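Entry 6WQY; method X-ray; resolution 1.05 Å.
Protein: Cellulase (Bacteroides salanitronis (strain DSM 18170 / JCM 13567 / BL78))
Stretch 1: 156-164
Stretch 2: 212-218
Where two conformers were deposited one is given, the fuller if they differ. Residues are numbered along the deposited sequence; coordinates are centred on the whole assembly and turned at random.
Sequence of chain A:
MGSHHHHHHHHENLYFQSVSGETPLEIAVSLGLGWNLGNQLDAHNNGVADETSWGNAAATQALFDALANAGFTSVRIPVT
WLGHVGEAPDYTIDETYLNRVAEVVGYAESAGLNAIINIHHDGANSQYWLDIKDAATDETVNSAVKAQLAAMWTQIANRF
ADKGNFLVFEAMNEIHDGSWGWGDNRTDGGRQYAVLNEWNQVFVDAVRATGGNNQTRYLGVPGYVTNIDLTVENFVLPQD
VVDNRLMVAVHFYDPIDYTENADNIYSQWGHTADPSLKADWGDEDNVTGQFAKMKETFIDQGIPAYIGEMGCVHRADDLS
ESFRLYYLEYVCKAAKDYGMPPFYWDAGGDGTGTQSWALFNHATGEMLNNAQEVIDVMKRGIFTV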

ATOM      1  N   ILE A 156      -2.266  18.275  -2.412  1.00  9.38           N
ATOM      2  CA  ILE A 156      -2.864  17.061  -2.966  1.00  9.34           C
ATOM      3  C   ILE A 156      -4.341  16.999  -2.608  1.00  9.98           C
ATOM      4  O   ILE A 156      -5.206  16.749  -3.462  1.00 10.26           O
ATOM      5  N   ALA A 157      -4.663  17.257  -1.339  1.00  9.84           N
ATOM      6  CA  ALA A 157      -6.059  17.235  -0.915  1.00 11.02           C
ATOM      7  C   ALA A 157      -6.878  18.260  -1.682  1.00 11.43           C
ATOM      8  O   ALA A 157      -8.011  17.974  -2.112  1.00 11.76           O
ATOM      9  N   ASN A 158      -6.347  19.466  -1.872  1.00 11.51           N
ATOM     10  CA  ASN A 158      -7.101  20.486  -2.595  1.00 12.58           C
ATOM     11  C   ASN A 158      -7.330  20.071  -4.046  1.00 11.68           C
ATOM     12  O   ASN A 158      -8.385  20.344  -4.622  1.00 12.76           O
ATOM     13  N   ARG A 159      -6.347  19.418  -4.661  1.00 11.19           N
ATOM     14  CA  ARG A 159      -6.472  19.016  -6.062  1.00 11.58           C
ATOM     15  C   ARG A 159      -7.545  17.956  -6.256  1.00 11.47           C
ATOM     16  O   ARG A 159      -8.108  17.841  -7.353  1.00 13.45           O
ATOM     17  N   PHE A 160      -7.837  17.181  -5.221  1.00 11.32           N
ATOM     18  CA  PHE A 160      -8.811  16.094  -5.270  1.00 12.03           C
ATOM     19  C   PHE A 160     -10.033  16.381  -4.405  1.00 13.24           C
ATOM     20  O   PHE A 160     -10.781  15.460  -4.059  1.00 13.24           O
ATOM     21  N   ALA A 161     -10.270  17.654  -4.081  1.00 15.28           N
ATOM     22  CA  ALA A 161     -11.338  18.000  -3.149  1.00 17.58           C
ATOM     23  C   ALA A 161     -12.707  17.592  -3.669  1.00 17.47           C
ATOM     24  O   ALA A 161     -13.620  17.352  -2.872  1.00 22.33           O
ATOM     25  N   ASP A 162     -12.873  17.527  -4.986  1.00 15.74           N
ATOM     26  CA  ASP A 162     -14.153  17.172  -5.575  1.00 15.66           C
ATOM     27  C   ASP A 162     -14.396  15.670  -5.642  1.00 15.43           C
ATOM     28  O   ASP A 162     -15.508  15.258  -5.990  1.00 18.30           O
ATOM     29  N   LYS A 163     -13.413  14.848  -5.321  1.00 11.88           N
ATOM     30  CA  LYS A 163     -13.563  13.408  -5.473  1.00 12.13           C
ATOM     31  C   LYS A 163     -14.248  12.793  -4.265  1.00 12.86           C
ATOM     32  O   LYS A 163     -13.991  13.183  -3.122  1.00 15.52           O
ATOM     33  N   GLY A 164     -15.118  11.827  -4.524  1.00 12.67           N
ATOM     34  CA  GLY A 164     -15.791  11.094  -3.477  1.00 14.63           C
ATOM     35  C   GLY A 164     -14.891  10.068  -2.811  1.00 11.69           C
ATOM     36  O   GLY A 164     -13.677  10.003  -3.022  1.00 11.82           O
ATOM     37  N   GLY A 212     -14.680  20.130   3.195  1.00 17.09           N
ATOM     38  CA  GLY A 212     -15.436  19.493   2.135  1.00 16.53           C
ATOM     39  C   GLY A 212     -15.373  17.993   2.246  1.00 15.71           C
ATOM     40  O   GLY A 212     -15.385  17.417   3.350  1.00 16.23           O
ATOM     41  N   ASN A 213     -15.279  17.337   1.083  0.59 16.77           N
ATOM     42  CA  ASN A 213     -15.184  15.886   1.042  0.59 15.54           C
ATOM     43  C   ASN A 213     -13.978  15.383   1.819  0.59 13.97           C
ATOM     44  O   ASN A 213     -13.997  14.262   2.339  0.59 14.34           O
ATOM     45  N   ASN A 214     -12.913  16.180   1.897  1.00 13.32           N
ATOM     46  CA  ASN A 214     -11.715  15.742   2.611  1.00 12.40           C
ATOM     47  C   ASN A 214     -11.939  15.601   4.107  1.00 12.49           C
ATOM     48  O   ASN A 214     -11.132  14.945   4.769  1.00 13.10           O
ATOM     49  N   GLN A 215     -13.021  16.165   4.651  1.00 13.16           N
ATOM     50  CA  GLN A 215     -13.312  16.010   6.073  1.00 12.77           C
ATOM     51  C   GLN A 215     -13.719  14.591   6.424  1.00 12.93           C
ATOM     52  O   GLN A 215     -13.540  14.159   7.572  1.00 15.69           O
ATOM     53  N   THR A 216     -14.284  13.854   5.465  1.00 12.39           N
ATOM     54  CA  THR A 216     -14.844  12.533   5.721  1.00 12.08           C
ATOM     55  C   THR A 216     -14.217  11.446   4.852  1.00 11.54           C
ATOM     56  O   THR A 216     -14.737  10.325   4.813  1.00 11.94           O
ATOM     57  N   ARG A 217     -13.125  11.752   4.165  1.00 10.94           N
ATOM     58  CA  ARG A 217     -12.429  10.788   3.321  1.00 10.52           C
ATOM     59  C   ARG A 217     -11.728   9.738   4.179  1.00 10.05           C
ATOM     60  O   ARG A 217     -11.216  10.036   5.255  1.00 10.19           O
ATOM     61  N   TYR A 218     -11.690   8.486   3.688  1.00  9.87           N
ATOM     62  CA  TYR A 218     -10.888   7.457   4.347  1.00  9.29           C
ATOM     63  C   TYR A 218      -9.411   7.709   4.068  1.00  9.13           C
ATOM     64  O   TYR A 218      -9.016   8.013   2.933  1.00  9.40           O
TER

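The contact between the two stretches is made chiefly by the side chains of N213, N214 and R217 reaching the backbone carbonyls of the helix end and the turn that follows. R217 makes the most of these bonds. Its CA-to-CB bond points toward the first stretch, and chi1 and chi2 are both t, so the chain extends before chi3 (m) and chi4 (-71°) bend the guanidinium into place. R217 NH2 donates to K163 O at 2.8 Å, and R217 NH1 donates to G164 O at 2.9 Å, with a weak additional bond from R217 NH1 to K163 O at 3.3 Å. Both carbonyls lie at the edge of the guanidinium, near its plane, where its N-H groups are directed. F160 O is also close to R217 NH2, at 3.3 Å, but the angle is too poor for a hydrogen bond; this carbonyl instead accepts from K163 N at 3.0 Å, within the type I turn from F160 to K163.

N214 steadies the arginine and makes a contact of its own. With chi1 m and chi2 at -34°, its OD1 accepts from both R217 NE and R217 NH2, each at 2.9 Å, holding the guanidinium from within its own stretch. At the other side of the amide, N214 ND2 donates to A157 O at 2.9 Å. A157 O also accepts from F160 N at 3.2 Å, so the asparagine binds at the last turn of the helix.

N213, whose CA-to-CB bond points toward the first stretch as that of N214 does, has chi1 m and is the more exposed of the two asparagines. Its ND2 donates to A161 O at 3.0 Å. Two waters sit at the same carbonyl and extend the link to the backbone of the second stretch: water 1 donates to A161 O at 2.9 Å and accepts from N213 N at 3.0 Å, whereas water 2 lies 2.9 Å from A161 O and accepts from N214 N at 3.0 Å.

Around this polar network the packing is light, and the two stretches together bury 311 Å². The methyl groups of A157 and A161 both point sideways and border the N214 amide, with A157 CB 3.6 Å and A161 CB 4.0 Å from N214 ND2. N213 CB rests 3.7 Å from K163 O. The K163 side chain begins sideways, its CB 4.4 Å from R217 NH1, but with chi1 and chi2 m and the outer torsions t its end leads away. F160 (chi1 m) likewise sends its ring away from the second stretch, leaving its backbone as the nearer part.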

ATOM      1  CB  ILE A 156      -2.096  15.821  -2.476  1.00  9.32           C
ATOM      2  CG1 ILE A 156      -0.652  15.836  -2.979  1.00 10.03           C
ATOM      3  CG2 ILE A 156      -2.820  14.559  -2.908  1.00  9.89           C
ATOM      4  CD1 ILE A 156       0.270  14.900  -2.189  1.00 10.62           C
ATOM      5  CB  ALA A 157      -6.144  17.496   0.586  1.00 12.10           C
ATOM      6  CB  ASN A 158      -6.393  21.834  -2.499  1.00 13.60           C
ATOM      7  CG  ASN A 158      -6.627  22.525  -1.162  1.00 13.36           C
ATOM      8  OD1 ASN A 158      -7.621  22.292  -0.488  1.00 18.57           O
ATOM      9  ND2 ASN A 158      -5.703  23.403  -0.790  1.00 18.03           N
ATOM     10  CB  ARG A 159      -5.125  18.502  -6.576  1.00 12.12           C
ATOM     11  CG  ARG A 159      -5.102  18.058  -8.022  1.00 12.81           C
ATOM     12  CD  ARG A 159      -5.416  19.217  -8.958  1.00 12.93           C
ATOM     13  NE  ARG A 159      -5.324  18.856 -10.367  1.00 14.43           N
ATOM     14  CZ  ARG A 159      -6.251  18.158 -11.020  1.00 14.90           C
ATOM     15  NH1 ARG A 159      -7.341  17.751 -10.390  1.00 14.58           N
ATOM     16  NH2 ARG A 159      -6.094  17.876 -12.299  1.00 14.87           N
ATOM     17  CB  PHE A 160      -8.138  14.774  -4.896  1.00 11.59           C
ATOM     18  CG  PHE A 160      -7.123  14.344  -5.906  1.00 10.49           C
ATOM     19  CD1 PHE A 160      -7.529  13.953  -7.177  1.00 12.05           C
ATOM     20  CD2 PHE A 160      -5.773  14.367  -5.619  1.00 11.22           C
ATOM     21  CE1 PHE A 160      -6.606  13.576  -8.131  1.00 12.56           C
ATOM     22  CE2 PHE A 160      -4.845  13.998  -6.571  1.00 11.15           C
ATOM     23  CZ  PHE A 160      -5.254  13.610  -7.827  1.00 11.39           C
ATOM     24  CB  ALA A 161     -11.317  19.501  -2.871  1.00 21.60           C
ATOM     25  CB  ASP A 162     -14.244  17.761  -6.989  1.00 18.21           C
ATOM     26  CG  ASP A 162     -13.124  17.271  -7.898  1.00 37.82           C
ATOM     27  OD1 ASP A 162     -11.998  17.059  -7.401  1.00 27.11           O
ATOM     28  OD2 ASP A 162     -13.372  17.097  -9.109  1.00 43.86           O
ATOM     29  CB  LYS A 163     -12.197  12.749  -5.668  1.00 12.40           C
ATOM     30  CG  LYS A 163     -11.440  13.246  -6.879  1.00 14.10           C
ATOM     31  CD  LYS A 163     -12.212  13.057  -8.178  1.00 15.40           C
ATOM     32  CE  LYS A 163     -11.314  13.312  -9.378  1.00 19.89           C
ATOM     33  NZ  LYS A 163     -12.047  13.162 -10.662  1.00 23.62           N
ATOM     34  CB  ASN A 213     -15.083  15.413  -0.411  0.59 17.06           C
ATOM     35  CG  ASN A 213     -16.381  15.589  -1.173  0.59 19.71           C
ATOM     36  OD1 ASN A 213     -17.450  15.205  -0.695  0.59 28.32           O
ATOM     37  ND2 ASN A 213     -16.295  16.180  -2.360  0.59 17.37           N
ATOM     38  CB  ASN A 214     -10.557  16.684   2.295  1.00 12.44           C
ATOM     39  CG  ASN A 214     -10.101  16.563   0.860  1.00 12.05           C
ATOM     40  OD1 ASN A 214     -10.142  15.478   0.273  1.00 14.88           O
ATOM     41  ND2 ASN A 214      -9.689  17.669   0.273  1.00 13.04           N
ATOM     42  CB  GLN A 215     -14.446  16.945   6.496  1.00 19.59           C
ATOM     43  CG  GLN A 215     -14.110  18.396   6.367  1.00 37.64           C
ATOM     44  CD  GLN A 215     -14.776  19.244   7.429  1.00 40.20           C
ATOM     45  OE1 GLN A 215     -15.842  18.900   7.942  1.00 47.79           O
ATOM     46  NE2 GLN A 215     -14.149  20.362   7.766  1.00 49.77           N
ATOM     47  CB  THR A 216     -16.373  12.546   5.541  1.00 15.14           C
ATOM     48  OG1 THR A 216     -16.712  13.162   4.294  1.00 16.05           O
ATOM     49  CG2 THR A 216     -17.042  13.328   6.664  1.00 16.71           C
ATOM     50  CB  ARG A 217     -11.380  11.534   2.488  1.00 11.32           C
ATOM     51  CG  ARG A 217     -10.703  10.684   1.423  1.00 10.44           C
ATOM     52  CD  ARG A 217      -9.749  11.472   0.543  1.00 10.28           C
ATOM     53  NE  ARG A 217     -10.356  12.652  -0.041  1.00 11.46           N
ATOM     54  CZ  ARG A 217     -11.271  12.636  -1.004  1.00 12.25           C
ATOM     55  NH1 ARG A 217     -11.676  11.490  -1.532  1.00 11.74           N
ATOM     56  NH2 ARG A 217     -11.789  13.783  -1.437  1.00 14.10           N
ATOM     57  CB  TYR A 218     -11.269   6.052   3.863  1.00  9.86           C
ATOM     58  CG  TYR A 218     -12.673   5.625   4.230  1.00  9.69           C
ATOM     59  CD1 TYR A 218     -13.758   6.074   3.512  1.00 10.82           C
ATOM     60  CD2 TYR A 218     -12.911   4.781   5.313  1.00 10.76           C
ATOM     61  CE1 TYR A 218     -15.046   5.690   3.844  1.00 11.06           C
ATOM     62  CE2 TYR A 218     -14.194   4.405   5.659  1.00 11.65           C
ATOM     63  CZ  TYR A 218     -15.259   4.850   4.917  1.00 11.04           C
ATOM     64  OH  TYR A 218     -16.548   4.491   5.233  1.00 12.53           O
TER
HETATM   65  O   HOH W   1     -15.567  18.973  -1.379  1.00 31.87           O
HETATM   66  O   HOH W   2     -12.889  18.256  -0.202  1.00 35.57           O